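Luciferase-like enzymeAMP-CoA-ligase (Zophobas atratus, PDB 4W8O) is a luciferase-like member of the AMP-binding (ANL) family that probably activates carboxylic acids with ATP for ligation to coenzyme A. Local coordinates at residues A[184-192]-A[419-427]; A[193-204]-A[382-391]. All coordinates share one frame; numbering follows the deposited sequence.

Interaction 1: A[184-192]-A[419-427]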
loop_
_atom_site.group_PDB
_atom_site.type_symbol
_atom_site.label_atom_id
_atom_site.label_comp_id
_atom_site.label_asym_id
_atom_site.label_seq_id
_atom_site.Cartn_x
_atom_site.Cartn_y
_atom_site.Cartn_z
ATOM N N PHE A 184 -2.530 -10.119 -3.128
ATOM C CA PHE A 184 -2.282 -11.381 -3.803
ATOM C C PHE A 184 -0.811 -11.753 -3.788
ATOM O O PHE A 184 0.044 -10.925 -4.083
ATOM C CB PHE A 184 -2.806 -11.303 -5.224
ATOM C CG PHE A 184 -4.287 -11.092 -5.290
ATOM C CD1 PHE A 184 -5.154 -12.126 -4.993
ATOM C CD2 PHE A 184 -4.813 -9.853 -5.620
ATOM C CE1 PHE A 184 -6.526 -11.939 -5.046
ATOM C CE2 PHE A 184 -6.182 -9.657 -5.670
ATOM C CZ PHE A 184 -7.040 -10.703 -5.391
ATOM N N SER A 185 -0.539 -13.004 -3.428
ATOM C CA SER A 185 0.809 -13.510 -3.309
ATOM C C SER A 185 1.471 -13.584 -4.669
ATOM O O SER A 185 0.793 -13.601 -5.692
ATOM C CB SER A 185 0.815 -14.896 -2.653
ATOM O OG SER A 185 0.268 -15.883 -3.511
ATOM N N SER A 186 2.800 -13.635 -4.657
ATOM C CA SER A 186 3.600 -13.743 -5.865
ATOM C C SER A 186 4.833 -14.577 -5.566
ATOM O O SER A 186 5.960 -14.101 -5.694
ATOM C CB SER A 186 4.011 -12.353 -6.362
ATOM O OG SER A 186 4.687 -11.628 -5.340
ATOM N N GLY A 187 4.615 -15.820 -5.153
ATOM C CA GLY A 187 5.718 -16.764 -4.955
ATOM C C GLY A 187 6.417 -17.073 -6.270
ATOM O O GLY A 187 5.852 -16.857 -7.345
ATOM N N THR A 188 7.641 -17.587 -6.188
ATOM C CA THR A 188 8.425 -17.896 -7.391
ATOM C C THR A 188 7.909 -19.136 -8.134
ATOM O O THR A 188 8.348 -19.416 -9.250
ATOM C CB THR A 188 9.925 -18.069 -7.077
ATOM O OG1 THR A 188 10.109 -19.141 -6.146
ATOM C CG2 THR A 188 10.503 -16.788 -6.491
ATOM N N THR A 189 6.994 -19.877 -7.511
ATOM C CA THR A 189 6.246 -20.924 -8.204
ATOM C C THR A 189 4.812 -20.968 -7.668
ATOM O O THR A 189 4.534 -20.450 -6.593
ATOM C CB THR A 189 6.942 -22.298 -8.083
ATOM O OG1 THR A 189 6.230 -23.265 -8.859
ATOM C CG2 THR A 189 7.016 -22.767 -6.639
ATOM N N GLY A 190 3.904 -21.561 -8.438
ATOM C CA GLY A 190 2.487 -21.621 -8.072
ATOM C C GLY A 190 1.733 -20.333 -8.380
ATOM O O GLY A 190 2.330 -19.263 -8.519
ATOM N N LEU A 191 0.412 -20.439 -8.466
ATOM C CA LEU A 191 -0.443 -19.297 -8.788
ATOM C C LEU A 191 -0.691 -18.425 -7.561
ATOM O O LEU A 191 -0.521 -18.887 -6.435
ATOM C CB LEU A 191 -1.784 -19.778 -9.330
ATOM C CG LEU A 191 -1.713 -20.680 -10.556
ATOM C CD1 LEU A 191 -3.085 -21.275 -10.816
ATOM C CD2 LEU A 191 -1.194 -19.947 -11.783
ATOM N N PRO A 192 -1.111 -17.164 -7.773
ATOM C CA PRO A 192 -1.396 -16.297 -6.637
ATOM C C PRO A 192 -2.411 -16.857 -5.640
ATOM O O PRO A 192 -3.258 -17.684 -5.988
ATOM C CB PRO A 192 -1.932 -15.025 -7.296
ATOM C CG PRO A 192 -1.258 -15.006 -8.633
ATOM C CD PRO A 192 -1.197 -16.432 -9.052
ATOM N N VAL A 419 19.556 -7.330 0.674
ATOM C CA VAL A 419 18.837 -8.411 0.001
ATOM C C VAL A 419 19.546 -8.657 -1.314
ATOM O O VAL A 419 19.820 -7.713 -2.054
ATOM C CB VAL A 419 17.362 -8.034 -0.268
ATOM C CG1 VAL A 419 16.639 -9.157 -1.007
ATOM C CG2 VAL A 419 16.652 -7.698 1.037
ATOM N N ILE A 420 19.853 -9.916 -1.606
ATOM C CA ILE A 420 20.649 -10.224 -2.790
ATOM C C ILE A 420 19.911 -11.030 -3.863
ATOM O O ILE A 420 20.126 -10.794 -5.049
ATOM C CB ILE A 420 22.021 -10.852 -2.416
ATOM C CG1 ILE A 420 21.871 -12.213 -1.731
ATOM C CG2 ILE A 420 22.795 -9.905 -1.506
ATOM C CD1 ILE A 420 23.185 -12.811 -1.253
ATOM N N GLU A 421 19.043 -11.960 -3.475
ATOM C CA GLU A 421 18.309 -12.765 -4.460
ATOM C C GLU A 421 17.108 -13.473 -3.856
ATOM O O GLU A 421 16.982 -13.567 -2.638
ATOM C CB GLU A 421 19.228 -13.815 -5.104
ATOM C CG GLU A 421 19.650 -14.945 -4.171
ATOM C CD GLU A 421 20.499 -15.991 -4.869
ATOM O OE1 GLU A 421 21.465 -15.603 -5.558
ATOM O OE2 GLU A 421 20.203 -17.198 -4.730
ATOM N N ARG A 422 16.245 -13.987 -4.724
ATOM C CA ARG A 422 15.099 -14.780 -4.303
ATOM C C ARG A 422 15.422 -16.261 -4.371
ATOM O O ARG A 422 16.158 -16.712 -5.251
ATOM C CB ARG A 422 13.886 -14.492 -5.186
ATOM C CG ARG A 422 13.348 -13.078 -5.056
ATOM C CD ARG A 422 11.858 -13.023 -5.345
ATOM N NE ARG A 422 11.083 -13.882 -4.447
ATOM C CZ ARG A 422 10.758 -13.586 -3.185
ATOM N NH1 ARG A 422 11.130 -12.441 -2.624
ATOM N NH2 ARG A 422 10.045 -14.449 -2.471
ATOM N N ILE A 423 14.855 -17.016 -3.442
ATOM C CA ILE A 423 14.951 -18.469 -3.461
ATOM C C ILE A 423 14.093 -18.998 -4.619
ATOM O O ILE A 423 12.925 -18.618 -4.756
ATOM C CB ILE A 423 14.479 -19.057 -2.115
ATOM C CG1 ILE A 423 15.408 -18.597 -0.984
ATOM C CG2 ILE A 423 14.413 -20.578 -2.178
ATOM C CD1 ILE A 423 14.764 -18.607 0.385
ATOM N N LYS A 424 14.673 -19.853 -5.458
ATOM C CA LYS A 424 13.954 -20.401 -6.619
ATOM C C LYS A 424 12.871 -21.410 -6.227
ATOM O O LYS A 424 13.012 -22.139 -5.243
ATOM C CB LYS A 424 14.923 -21.070 -7.596
ATOM C CG LYS A 424 15.619 -20.115 -8.553
ATOM C CD LYS A 424 16.666 -20.837 -9.391
ATOM C CE LYS A 424 16.043 -21.847 -10.347
ATOM N NZ LYS A 424 17.072 -22.674 -11.036
ATOM N N GLU A 425 11.803 -21.444 -7.025
ATOM C CA GLU A 425 10.670 -22.366 -6.841
ATOM C C GLU A 425 10.136 -22.470 -5.401
ATOM O O GLU A 425 9.961 -23.570 -4.883
ATOM C CB GLU A 425 11.015 -23.764 -7.386
ATOM C CG GLU A 425 10.904 -23.893 -8.901
ATOM C CD GLU A 425 10.604 -25.314 -9.351
ATOM O OE1 GLU A 425 11.317 -26.248 -8.917
ATOM O OE2 GLU A 425 9.655 -25.499 -10.147
ATOM N N MET A 426 9.872 -21.323 -4.774
ATOM C CA MET A 426 9.234 -21.268 -3.453
ATOM C C MET A 426 7.790 -20.776 -3.618
ATOM O O MET A 426 7.553 -19.700 -4.182
ATOM C CB MET A 426 10.018 -20.347 -2.508
ATOM C CG MET A 426 9.859 -20.699 -1.031
ATOM S SD MET A 426 10.740 -19.604 0.113
ATOM C CE MET A 426 10.678 -20.553 1.635
ATOM N N PHE A 427 6.833 -21.568 -3.132
ATOM C CA PHE A 427 5.404 -21.288 -3.346
ATOM C C PHE A 427 4.895 -20.075 -2.565
ATOM O O PHE A 427 5.514 -19.637 -1.596
ATOM C CB PHE A 427 4.555 -22.522 -3.014
ATOM C CG PHE A 427 4.651 -23.613 -4.041
ATOM C CD1 PHE A 427 5.635 -24.592 -3.952
ATOM C CD2 PHE A 427 3.761 -23.658 -5.107
ATOM C CE1 PHE A 427 5.724 -25.598 -4.906
ATOM C CE2 PHE A 427 3.847 -24.661 -6.063
ATOM C CZ PHE A 427 4.829 -25.630 -5.963
#
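With chi1 at 60°, T188 tucks OG1 between its own N and carbonyl carbon and presents it to the turn 423-426. In T189 chi1 of -176° sends OG1 opposite the backbone N and puts CG2 between N and the carbonyl carbon, over the F427 ring. The T188 hydroxyl accepts from M426 N in a short, nearly straight bond (2.6 Å, 164°). Its own proton may go to I423 O, 3.2 Å from OG1, although another acceptor competes for it. The main chain answers through M426 O, which takes weak bonds from T188 N at 2.9 Å and from T189 N at 3.4 Å. T189 CG2 sits over the centre of the F427 ring, 3.4 Å from the centroid, as a CH-pi contact, while F427 CA approaches T189 O at 3.5 Å. T188 CG2 meets the R422 guanidinium at its edge, 3.6 Å from NE; the charge itself is paired with D407. The loop 184-192 carries the SSGTTG sequence known in this family as the phosphate-binding loop. The T188 hydroxyl, main-chain groups and two threonine methyls thus carry this surface contact, without an ion pair across it, and place the deposited C-terminus against that loop.

Interaction 2: A[193-204]-A[382-391]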
loop_
_atom_site.group_PDB
_atom_site.type_symbol
_atom_site.label_atom_id
_atom_site.label_comp_id
_atom_site.label_asym_id
_atom_site.label_seq_id
_atom_site.Cartn_x
_atom_site.Cartn_y
_atom_site.Cartn_z
ATOM N N LYS A 193 -2.284 -16.403 -4.396
ATOM C CA LYS A 193 -3.235 -16.693 -3.334
ATOM C C LYS A 193 -3.611 -15.377 -2.687
ATOM O O LYS A 193 -2.892 -14.387 -2.832
ATOM C CB LYS A 193 -2.612 -17.632 -2.312
ATOM C CG LYS A 193 -2.171 -18.961 -2.916
ATOM C CD LYS A 193 -0.707 -19.248 -2.621
ATOM C CE LYS A 193 -0.106 -20.234 -3.601
ATOM N NZ LYS A 193 -0.989 -21.417 -3.738
ATOM N N ALA A 194 -4.747 -15.364 -1.997
ATOM C CA ALA A 194 -5.267 -14.141 -1.415
ATOM C C ALA A 194 -4.710 -13.959 -0.005
ATOM O O ALA A 194 -5.129 -14.626 0.935
ATOM C CB ALA A 194 -6.787 -14.144 -1.402
ATOM N N ILE A 195 -3.741 -13.056 0.100
ATOM C CA ILE A 195 -3.171 -12.639 1.371
ATOM C C ILE A 195 -4.216 -11.863 2.183
ATOM O O ILE A 195 -4.779 -10.879 1.706
ATOM C CB ILE A 195 -1.977 -11.700 1.127
ATOM C CG1 ILE A 195 -0.830 -12.448 0.447
ATOM C CG2 ILE A 195 -1.515 -11.070 2.437
ATOM C CD1 ILE A 195 0.140 -11.536 -0.281
ATOM N N CYS A 196 -4.475 -12.308 3.403
ATOM C CA CYS A 196 -5.445 -11.631 4.275
ATOM C C CYS A 196 -4.759 -10.817 5.353
ATOM O O CYS A 196 -3.969 -11.366 6.133
ATOM C CB CYS A 196 -6.356 -12.659 4.944
ATOM S SG CYS A 196 -7.429 -13.504 3.765
ATOM N N HIS A 197 -5.049 -9.514 5.394
ATOM C CA HIS A 197 -4.720 -8.698 6.559
ATOM C C HIS A 197 -5.970 -8.414 7.368
ATOM O O HIS A 197 -7.034 -8.102 6.813
ATOM C CB HIS A 197 -4.040 -7.393 6.159
ATOM C CG HIS A 197 -2.601 -7.569 5.812
ATOM N ND1 HIS A 197 -1.639 -7.833 6.763
ATOM C CD2 HIS A 197 -1.963 -7.573 4.620
ATOM C CE1 HIS A 197 -0.467 -7.971 6.173
ATOM N NE2 HIS A 197 -0.636 -7.820 4.872
ATOM N N SER A 198 -5.828 -8.519 8.688
ATOM C CA SER A 198 -6.890 -8.180 9.608
ATOM C C SER A 198 -6.924 -6.675 9.782
ATOM O O SER A 198 -6.044 -5.965 9.312
ATOM C CB SER A 198 -6.666 -8.858 10.963
ATOM O OG SER A 198 -5.476 -8.401 11.573
ATOM N N HIS A 199 -7.946 -6.192 10.469
ATOM C CA HIS A 199 -8.001 -4.784 10.811
ATOM C C HIS A 199 -6.733 -4.442 11.585
ATOM O O HIS A 199 -6.058 -3.465 11.284
ATOM C CB HIS A 199 -9.251 -4.462 11.636
ATOM C CG HIS A 199 -10.523 -4.856 10.958
ATOM N ND1 HIS A 199 -11.139 -4.069 10.015
ATOM C CD2 HIS A 199 -11.267 -5.982 11.048
ATOM C CE1 HIS A 199 -12.218 -4.676 9.567
ATOM N NE2 HIS A 199 -12.321 -5.839 10.181
ATOM N N ARG A 200 -6.382 -5.293 12.534
ATOM C CA ARG A 200 -5.211 -5.055 13.367
ATOM C C ARG A 200 -3.919 -5.079 12.557
ATOM O O ARG A 200 -3.126 -4.135 12.632
ATOM C CB ARG A 200 -5.159 -6.061 14.511
ATOM C CG ARG A 200 -6.206 -5.752 15.573
ATOM C CD ARG A 200 -6.169 -6.690 16.776
ATOM N NE ARG A 200 -4.846 -6.797 17.374
ATOM C CZ ARG A 200 -4.206 -7.941 17.622
ATOM N NH1 ARG A 200 -4.757 -9.128 17.345
ATOM N NH2 ARG A 200 -2.997 -7.901 18.172
ATOM N N SER A 201 -3.721 -6.138 11.770
ATOM C CA SER A 201 -2.480 -6.282 11.022
ATOM C C SER A 201 -2.298 -5.168 9.993
ATOM O O SER A 201 -1.208 -4.612 9.881
ATOM C CB SER A 201 -2.341 -7.676 10.400
ATOM O OG SER A 201 -3.084 -7.839 9.210
ATOM N N PHE A 202 -3.353 -4.806 9.267
ATOM C CA PHE A 202 -3.212 -3.739 8.286
ATOM C C PHE A 202 -2.935 -2.400 8.956
ATOM O O PHE A 202 -2.096 -1.626 8.489
ATOM C CB PHE A 202 -4.419 -3.600 7.354
ATOM C CG PHE A 202 -4.143 -2.682 6.194
ATOM C CD1 PHE A 202 -3.312 -3.092 5.163
ATOM C CD2 PHE A 202 -4.643 -1.395 6.166
ATOM C CE1 PHE A 202 -3.013 -2.249 4.102
ATOM C CE2 PHE A 202 -4.351 -0.549 5.116
ATOM C CZ PHE A 202 -3.529 -0.972 4.084
ATOM N N LEU A 203 -3.639 -2.118 10.046
ATOM C CA LEU A 203 -3.397 -0.891 10.781
ATOM C C LEU A 203 -1.969 -0.819 11.341
ATOM O O LEU A 203 -1.424 0.279 11.491
ATOM C CB LEU A 203 -4.440 -0.707 11.888
ATOM C CG LEU A 203 -5.797 -0.230 11.351
ATOM C CD1 LEU A 203 -6.840 -0.226 12.454
ATOM C CD2 LEU A 203 -5.677 1.154 10.725
ATOM N N GLN A 204 -1.356 -1.969 11.627
ATOM C CA GLN A 204 0.055 -1.974 12.031
ATOM C C GLN A 204 1.008 -1.762 10.864
ATOM O O GLN A 204 2.075 -1.181 11.045
ATOM C CB GLN A 204 0.420 -3.227 12.829
ATOM C CG GLN A 204 -0.125 -3.208 14.252
ATOM C CD GLN A 204 0.139 -1.881 14.978
ATOM O OE1 GLN A 204 1.287 -1.538 15.268
ATOM N NE2 GLN A 204 -0.925 -1.129 15.260
ATOM N N ASP A 382 3.571 -7.624 14.375
ATOM C CA ASP A 382 2.118 -7.571 14.452
ATOM C C ASP A 382 1.479 -7.104 13.145
ATOM O O ASP A 382 0.258 -7.089 13.049
ATOM C CB ASP A 382 1.675 -6.634 15.583
ATOM C CG ASP A 382 1.950 -7.197 16.961
ATOM O OD1 ASP A 382 2.341 -8.386 17.091
ATOM O OD2 ASP A 382 1.755 -6.431 17.924
ATOM N N ALA A 383 2.300 -6.728 12.154
ATOM C CA ALA A 383 1.827 -6.320 10.825
ATOM C C ALA A 383 1.708 -7.498 9.862
ATOM O O ALA A 383 1.359 -7.324 8.703
ATOM C CB ALA A 383 2.768 -5.279 10.231
ATOM N N MET A 384 2.007 -8.691 10.347
ATOM C CA MET A 384 2.015 -9.894 9.531
ATOM C C MET A 384 0.597 -10.297 9.123
ATOM O O MET A 384 -0.346 -10.177 9.912
ATOM C CB MET A 384 2.633 -11.031 10.347
ATOM C CG MET A 384 3.552 -11.957 9.579
ATOM S SD MET A 384 4.826 -12.628 10.679
ATOM C CE MET A 384 3.836 -13.196 12.068
ATOM N N MET A 385 0.466 -10.789 7.894
ATOM C CA MET A 385 -0.786 -11.385 7.411
ATOM C C MET A 385 -1.269 -12.491 8.341
ATOM O O MET A 385 -0.457 -13.195 8.954
ATOM C CB MET A 385 -0.610 -11.962 6.007
ATOM C CG MET A 385 0.367 -13.124 5.895
ATOM S SD MET A 385 0.301 -13.926 4.277
ATOM C CE MET A 385 1.484 -15.245 4.542
ATOM N N THR A 386 -2.590 -12.638 8.424
ATOM C CA THR A 386 -3.197 -13.680 9.239
ATOM C C THR A 386 -3.213 -15.036 8.539
ATOM O O THR A 386 -3.307 -16.052 9.203
ATOM C CB THR A 386 -4.644 -13.324 9.649
ATOM O OG1 THR A 386 -5.410 -13.005 8.483
ATOM C CG2 THR A 386 -4.647 -12.152 10.577
ATOM N N GLY A 387 -3.124 -15.053 7.213
ATOM C CA GLY A 387 -3.200 -16.304 6.457
ATOM C C GLY A 387 -3.736 -16.057 5.065
ATOM O O GLY A 387 -3.815 -14.905 4.634
ATOM N N TYR A 388 -4.083 -17.128 4.350
ATOM C CA TYR A 388 -4.712 -16.993 3.033
ATOM C C TYR A 388 -6.231 -17.149 3.176
ATOM O O TYR A 388 -6.707 -17.807 4.095
ATOM C CB TYR A 388 -4.158 -18.022 2.030
ATOM C CG TYR A 388 -2.700 -17.828 1.598
ATOM C CD1 TYR A 388 -2.118 -16.555 1.521
ATOM C CD2 TYR A 388 -1.921 -18.921 1.221
ATOM C CE1 TYR A 388 -0.801 -16.389 1.105
ATOM C CE2 TYR A 388 -0.605 -18.758 0.795
ATOM C CZ TYR A 388 -0.047 -17.490 0.743
ATOM O OH TYR A 388 1.261 -17.329 0.327
ATOM N N TYR A 389 -6.980 -16.551 2.254
ATOM C CA TYR A 389 -8.440 -16.514 2.335
ATOM C C TYR A 389 -9.056 -17.910 2.293
ATOM O O TYR A 389 -9.875 -18.257 3.138
ATOM C CB TYR A 389 -8.996 -15.658 1.195
ATOM C CG TYR A 389 -10.470 -15.338 1.289
ATOM C CD1 TYR A 389 -11.014 -14.766 2.444
ATOM C CD2 TYR A 389 -11.316 -15.567 0.213
ATOM C CE1 TYR A 389 -12.366 -14.450 2.521
ATOM C CE2 TYR A 389 -12.667 -15.270 0.284
ATOM C CZ TYR A 389 -13.186 -14.702 1.434
ATOM O OH TYR A 389 -14.527 -14.405 1.495
ATOM N N ARG A 390 -8.678 -18.708 1.300
ATOM C CA ARG A 390 -9.149 -20.094 1.244
ATOM C C ARG A 390 -8.052 -21.149 1.123
ATOM O O ARG A 390 -8.333 -22.340 1.204
ATOM C CB ARG A 390 -10.188 -20.249 0.133
ATOM C CG ARG A 390 -11.505 -19.576 0.498
ATOM C CD ARG A 390 -12.648 -19.972 -0.413
ATOM N NE ARG A 390 -12.883 -18.988 -1.467
ATOM C CZ ARG A 390 -13.858 -18.076 -1.476
ATOM N NH1 ARG A 390 -14.726 -17.971 -0.474
ATOM N NH2 ARG A 390 -13.957 -17.254 -2.509
ATOM N N ASN A 391 -6.810 -20.725 0.953
ATOM C CA ASN A 391 -5.706 -21.651 0.822
ATOM C C ASN A 391 -4.912 -21.752 2.139
ATOM O O ASN A 391 -5.378 -21.275 3.182
ATOM C CB ASN A 391 -4.872 -21.259 -0.407
ATOM C CG ASN A 391 -5.509 -21.742 -1.704
ATOM O OD1 ASN A 391 -5.768 -22.928 -1.861
ATOM N ND2 ASN A 391 -5.800 -20.824 -2.613
#
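An antiparallel edge pairing, in which the short, weakly bonded strand 387-388 runs beside strand 194-198, leads into the capped start of helix 199-211. Three backbone bonds join the two segments: Y389 N to A194 O, C196 N to G387 O (2.9 Å) and T386 N to C196 O. I195 and Y388 form the non-hydrogen-bonded pair, and I195 CG1 reaches the edge of the Y388 ring. K193 crosses that ring obliquely, CB centred over one face 3.7 Å from the centroid and CD following alongside CE2. On the other side of the sheet, C196 turns SG beside its own N (chi1 -67°), from where it meets Y389 CB and the edge of the Y389 ring. Further along, S198 and S201 make a capping box: S201 N gives a straight bond to S198 OG (2.9 Å), and S198 N returns a weak one to S201 OG. That same hydroxyl is paired with H197 ND1 at 2.8 Å, while H197 NE2 is hydrogen-bonded to the carbonyl oxygen of S325. With both ring nitrogens engaged, the imidazole is held in orientation; M385 CB lies over one face, and A383 O approaches CE1 at 3.2 Å. Strand 179-184 flanks 194-198 opposite 387-388, its M182 touching C196 and Y389, while I205 of helix 199-211 packs on H197 and A383.

Along the chain the order is 184-192, 193-204, 382-391, 419-427, so interaction 2 is enclosed by the two halves of interaction 1. Their centres lie about 18 Å apart, yet they join directly where loop 184-192 runs into strand 194-198: S185 OG probably bonds K193 N, and I195 CD1 packs on the backbone of F184 and S185. Interaction 2 closes one edge of the mixed sheet containing strands 179-184 and 194-198, whereas interaction 1 brings in the chain end that follows strand 417-422 of the antiparallel sheet. Together they tie the connecting loop and the second strand of the hairpin 179-198 to later parts of the chain, around a loop whose S186 lines the pocket occupied by a polyethylene glycol.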